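Side-chain contacts in RedY-like protein (Hahella chejuensis, PDB 2JDJ), which probably takes part in the biosynthesis of the red pigment prodigiosin, as a small protein of the dimeric alpha-beta barrel clan: residues Thr62-Ala65 and Ala66-Asp70; Gly78-Gln81 and Ala82-Met86. All blocks are in the same frame, centred on the assembly; numbering follows the deposited sequence.

In the fold
Contacts 1 and 2 are both local, each lying within one helix, and both are surface contacts. Helices 64-71 and 74-86 follow each other between strands 55-61 and 87-97 of a ferredoxin-like alpha-beta fold; the contact centres are about 20 Å apart and their nearest atoms about 8 Å, so they do not touch. Contact 1 sits at the start of its helix, where charged side chains do much of the work: an aspartate caps the first turn and an arginine-aspartate salt bridge spans it. Contact 2 lies toward the later part of helix 74-86, with backbone bonds and at most a weak, uncertain serine bond. Inward, R64 and F67 meet strand 2-10, while L79, A82 and F83 meet helix 16-30.

Contact 1 (Thr62-Ala65 and Ala66-Asp70); sequences TDRA and AFDAD
D63 and F67 make the first turn of helix 64-71, an N-capped helix start following strand 55-61 of the ferredoxin-like fold. F67 N donates to D63 O at 3.2 Å; D68 N then reaches R64 O at 2.9 Å and A69 N reaches A65 O at 3.3 Å. D63 is the N-cap: its CG stands between the backbone N and carbonyl carbon (chi1 56°), which turns the carboxylate back over the turn, and OD1 takes the amide of A66 at 2.8 Å from above the carboxylate plane. With alanine in place of D63 the carboxylate goes, and the amide of A66 would probably lose its side-chain cap at the start of the helix. Beside the cap, T62 OG1 rests 3.4 Å from the methyl CB of A66. On another side of the helix R64, bent at chi2 and chi3, swings its end back to D68 one turn on. NH1 meets OD1 of D68 at 2.9 Å on the syn lone pair, with OD1 at the edge of the guanidinium, although the guanidinium and carboxylate planes stand 89° apart. NH2 of R64 has a second salt bridge, to E92, so its two terminal nitrogens are paired with different carboxylates. The ring of F67, CG anti to the backbone N (chi1 -173°), heads inward against I4 of strand 2-10 and S36, near a bound isopropyl alcohol. Its edge faces the same arginine, CD2 lying 4.2 Å from R64 NH1.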
loop_
_atom_site.group_PDB
_atom_site.type_symbol
_atom_site.label_atom_id
_atom_site.label_comp_id
_atom_site.label_asym_id
_atom_site.label_seq_id
_atom_site.Cartn_x
_atom_site.Cartn_y
_atom_site.Cartn_z
ATOM N N THR A 62 6.000 -11.002 -6.351
ATOM C CA THR A 62 7.166 -11.833 -6.065
ATOM C C THR A 62 8.427 -11.047 -6.384
ATOM O O THR A 62 9.308 -10.876 -5.529
ATOM C CB THR A 62 7.125 -13.134 -6.886
ATOM O OG1 THR A 62 6.857 -12.820 -8.265
ATOM C CG2 THR A 62 6.021 -14.047 -6.353
ATOM N N ASP A 63 8.488 -10.551 -7.610
ATOM C CA ASP A 63 9.503 -9.581 -8.013
ATOM C C ASP A 63 9.011 -8.859 -9.248
ATOM O O ASP A 63 8.130 -9.363 -9.968
ATOM C CB ASP A 63 10.846 -10.251 -8.298
ATOM C CG ASP A 63 10.735 -11.332 -9.339
ATOM O OD1 ASP A 63 10.691 -10.989 -10.532
ATOM O OD2 ASP A 63 10.672 -12.528 -8.960
ATOM N N ARG A 64 9.593 -7.686 -9.485
ATOM C CA ARG A 64 9.210 -6.808 -10.593
ATOM C C ARG A 64 9.362 -7.478 -11.944
ATOM O O ARG A 64 8.593 -7.215 -12.877
ATOM C CB ARG A 64 10.041 -5.510 -10.563
ATOM C CG ARG A 64 9.506 -4.398 -11.449
ATOM C CD ARG A 64 8.053 -4.086 -11.131
ATOM N NE ARG A 64 7.782 -2.648 -11.080
ATOM C CZ ARG A 64 7.177 -1.957 -12.038
ATOM N NH1 ARG A 64 6.764 -2.552 -13.154
ATOM N NH2 ARG A 64 6.973 -0.659 -11.868
ATOM N N ALA A 65 10.374 -8.334 -12.050
ATOM C CA ALA A 65 10.622 -9.080 -13.281
ATOM C C ALA A 65 9.411 -9.962 -13.650
ATOM O O ALA A 65 8.932 -9.949 -14.797
ATOM C CB ALA A 65 11.903 -9.914 -13.131
ATOM N N ALA A 66 8.921 -10.716 -12.667
ATOM C CA ALA A 66 7.756 -11.594 -12.863
ATOM C C ALA A 66 6.502 -10.780 -13.221
ATOM O O ALA A 66 5.767 -11.135 -14.136
ATOM C CB ALA A 66 7.516 -12.445 -11.622
ATOM N N PHE A 67 6.278 -9.673 -12.507
ATOM C CA PHE A 67 5.131 -8.785 -12.798
ATOM C C PHE A 67 5.163 -8.210 -14.212
ATOM O O PHE A 67 4.151 -8.191 -14.904
ATOM C CB PHE A 67 5.003 -7.667 -11.765
ATOM C CG PHE A 67 3.749 -6.834 -11.923
ATOM C CD1 PHE A 67 2.491 -7.404 -11.752
ATOM C CD2 PHE A 67 3.830 -5.482 -12.254
ATOM C CE1 PHE A 67 1.321 -6.640 -11.902
ATOM C CE2 PHE A 67 2.671 -4.708 -12.407
ATOM C CZ PHE A 67 1.412 -5.291 -12.230
ATOM N N ASP A 68 6.338 -7.760 -14.640
ATOM C CA ASP A 68 6.515 -7.215 -15.979
ATOM C C ASP A 68 6.118 -8.191 -17.087
ATOM O O ASP A 68 5.497 -7.793 -18.077
ATOM C CB ASP A 68 7.958 -6.738 -16.162
ATOM C CG ASP A 68 8.220 -5.404 -15.482
ATOM O OD1 ASP A 68 7.368 -4.934 -14.684
ATOM O OD2 ASP A 68 9.287 -4.818 -15.744
ATOM N N ALA A 69 6.481 -9.463 -16.913
ATOM C CA ALA A 69 6.057 -10.528 -17.821
ATOM C C ALA A 69 4.531 -10.682 -17.820
ATOM O O ALA A 69 3.910 -10.766 -18.887
ATOM C CB ALA A 69 6.740 -11.850 -17.448
ATOM N N ASP A 70 3.935 -10.698 -16.622
ATOM C CA ASP A 70 2.482 -10.810 -16.479
ATOM C C ASP A 70 1.761 -9.678 -17.180
ATOM O O ASP A 70 0.655 -9.871 -17.665
ATOM C CB ASP A 70 2.061 -10.842 -15.013
ATOM C CG ASP A 70 2.317 -12.187 -14.355
ATOM O OD1 ASP A 70 2.640 -13.154 -15.078
ATOM O OD2 ASP A 70 2.204 -12.276 -13.115
#

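Contact 2 (Gly78-Gln81 and Ala82-Met86); sequences GLVQ and AFSRM
L79 and F83 hold the tight side of this stretch of helix 74-86: F83 N donates to L79 O at 2.9 Å, and CB of F83 sits 3.4 Å from that same oxygen. The side chains of L79, A82 and F83 reach helix 16-30, where A82 and F83 touch W22; the F83 side chain has a glycerol about 3 Å away and that of L79 an isopropyl alcohol about 4 Å away, nearest atoms in both cases.

The solvent side, with V80, Q81, S84 and R85 all exposed, is looser. S84 N binds V80 O at 2.9 Å. S84 OG, turned back beside its own backbone N (chi1 -77°), lies 3.2 Å from V80 O, at best a weak bond, since its one proton has another acceptor within reach. It also lies alongside V80, 3.9 Å from CG1. Q81 and R85 meet only where CG of R85 lies 3.5 Å from Q81 O, while their long ends part. Toward residue 86 the backbone bonds reach three residues back, R85 N donating to A82 O and M86 N to F83 O. One face packed on a neighbour and the other left to solvent is the amphipathic pattern of a helix packed on helix 16-30 in a ferredoxin-like alpha-beta fold.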
loop_
_atom_site.group_PDB
_atom_site.type_symbol
_atom_site.label_atom_id
_atom_site.label_comp_id
_atom_site.label_asym_id
_atom_site.label_seq_id
_atom_site.Cartn_x
_atom_site.Cartn_y
_atom_site.Cartn_z
ATOM N N GLY A 78 -6.470 -7.244 -21.134
ATOM C CA GLY A 78 -7.920 -7.201 -20.962
ATOM C C GLY A 78 -8.349 -6.378 -19.754
ATOM O O GLY A 78 -9.376 -5.696 -19.779
ATOM N N LEU A 79 -7.564 -6.455 -18.687
ATOM C CA LEU A 79 -7.772 -5.606 -17.520
ATOM C C LEU A 79 -7.537 -4.127 -17.844
ATOM O O LEU A 79 -8.407 -3.294 -17.596
ATOM C CB LEU A 79 -6.871 -6.061 -16.367
ATOM C CG LEU A 79 -7.107 -7.456 -15.779
ATOM C CD1 LEU A 79 -6.065 -7.718 -14.693
ATOM C CD2 LEU A 79 -8.536 -7.601 -15.224
ATOM N N VAL A 80 -6.368 -3.805 -18.402
ATOM C CA VAL A 80 -6.051 -2.429 -18.854
ATOM C C VAL A 80 -7.127 -1.802 -19.761
ATOM O O VAL A 80 -7.512 -0.642 -19.564
ATOM C CB VAL A 80 -4.670 -2.347 -19.533
ATOM C CG1 VAL A 80 -4.424 -0.946 -20.085
ATOM C CG2 VAL A 80 -3.585 -2.702 -18.538
ATOM N N GLN A 81 -7.635 -2.565 -20.728
ATOM C CA GLN A 81 -8.614 -2.021 -21.681
ATOM C C GLN A 81 -9.855 -1.482 -20.952
ATOM O O GLN A 81 -10.333 -0.366 -21.224
ATOM C CB GLN A 81 -8.997 -3.094 -22.732
ATOM C CG GLN A 81 -9.817 -2.581 -23.940
ATOM C CD GLN A 81 -9.493 -3.317 -25.271
ATOM O OE1 GLN A 81 -9.333 -2.684 -26.328
ATOM N NE2 GLN A 81 -9.386 -4.647 -25.212
ATOM N N ALA A 82 -10.364 -2.287 -20.025
ATOM C CA ALA A 82 -11.550 -1.941 -19.239
ATOM C C ALA A 82 -11.236 -0.789 -18.289
ATOM O O ALA A 82 -11.981 0.187 -18.221
ATOM C CB ALA A 82 -12.026 -3.156 -18.451
ATOM N N PHE A 83 -10.134 -0.928 -17.556
ATOM C CA PHE A 83 -9.679 0.092 -16.608
ATOM C C PHE A 83 -9.607 1.475 -17.252
ATOM O O PHE A 83 -10.118 2.471 -16.711
ATOM C CB PHE A 83 -8.319 -0.310 -16.034
ATOM C CG PHE A 83 -7.722 0.721 -15.115
ATOM C CD1 PHE A 83 -8.020 0.704 -13.745
ATOM C CD2 PHE A 83 -6.850 1.693 -15.602
ATOM C CE1 PHE A 83 -7.462 1.648 -12.890
ATOM C CE2 PHE A 83 -6.294 2.636 -14.749
ATOM C CZ PHE A 83 -6.606 2.613 -13.402
ATOM N N SER A 84 -8.998 1.515 -18.438
ATOM C CA SER A 84 -8.751 2.750 -19.171
ATOM C C SER A 84 -9.988 3.490 -19.693
ATOM O O SER A 84 -9.882 4.656 -20.100
ATOM C CB SER A 84 -7.778 2.461 -20.307
ATOM O OG SER A 84 -6.465 2.354 -19.773
ATOM N N ARG A 85 -11.147 2.827 -19.700
ATOM C CA ARG A 85 -12.412 3.483 -20.070
ATOM C C ARG A 85 -12.949 4.327 -18.914
ATOM O O ARG A 85 -13.763 5.218 -19.126
ATOM C CB ARG A 85 -13.486 2.454 -20.458
ATOM C CG ARG A 85 -13.169 1.589 -21.678
ATOM C CD ARG A 85 -12.998 2.391 -22.943
ATOM N NE ARG A 85 -14.260 2.978 -23.406
ATOM C CZ ARG A 85 -15.199 2.325 -24.089
ATOM N NH1 ARG A 85 -15.046 1.038 -24.399
ATOM N NH2 ARG A 85 -16.300 2.966 -24.463
HETATM N N MSE A 86 -12.471 4.053 -17.696
HETATM C CA MSE A 86 -13.032 4.669 -16.485
HETATM C C MSE A 86 -12.046 5.501 -15.668
HETATM O O MSE A 86 -12.463 6.397 -14.941
HETATM C CB MSE A 86 -13.580 3.601 -15.545
HETATM C CG MSE A 86 -14.802 2.849 -16.029
HETATM SE SE MSE A 86 -15.154 1.392 -14.768
HETATM C CE MSE A 86 -13.557 0.333 -14.940
#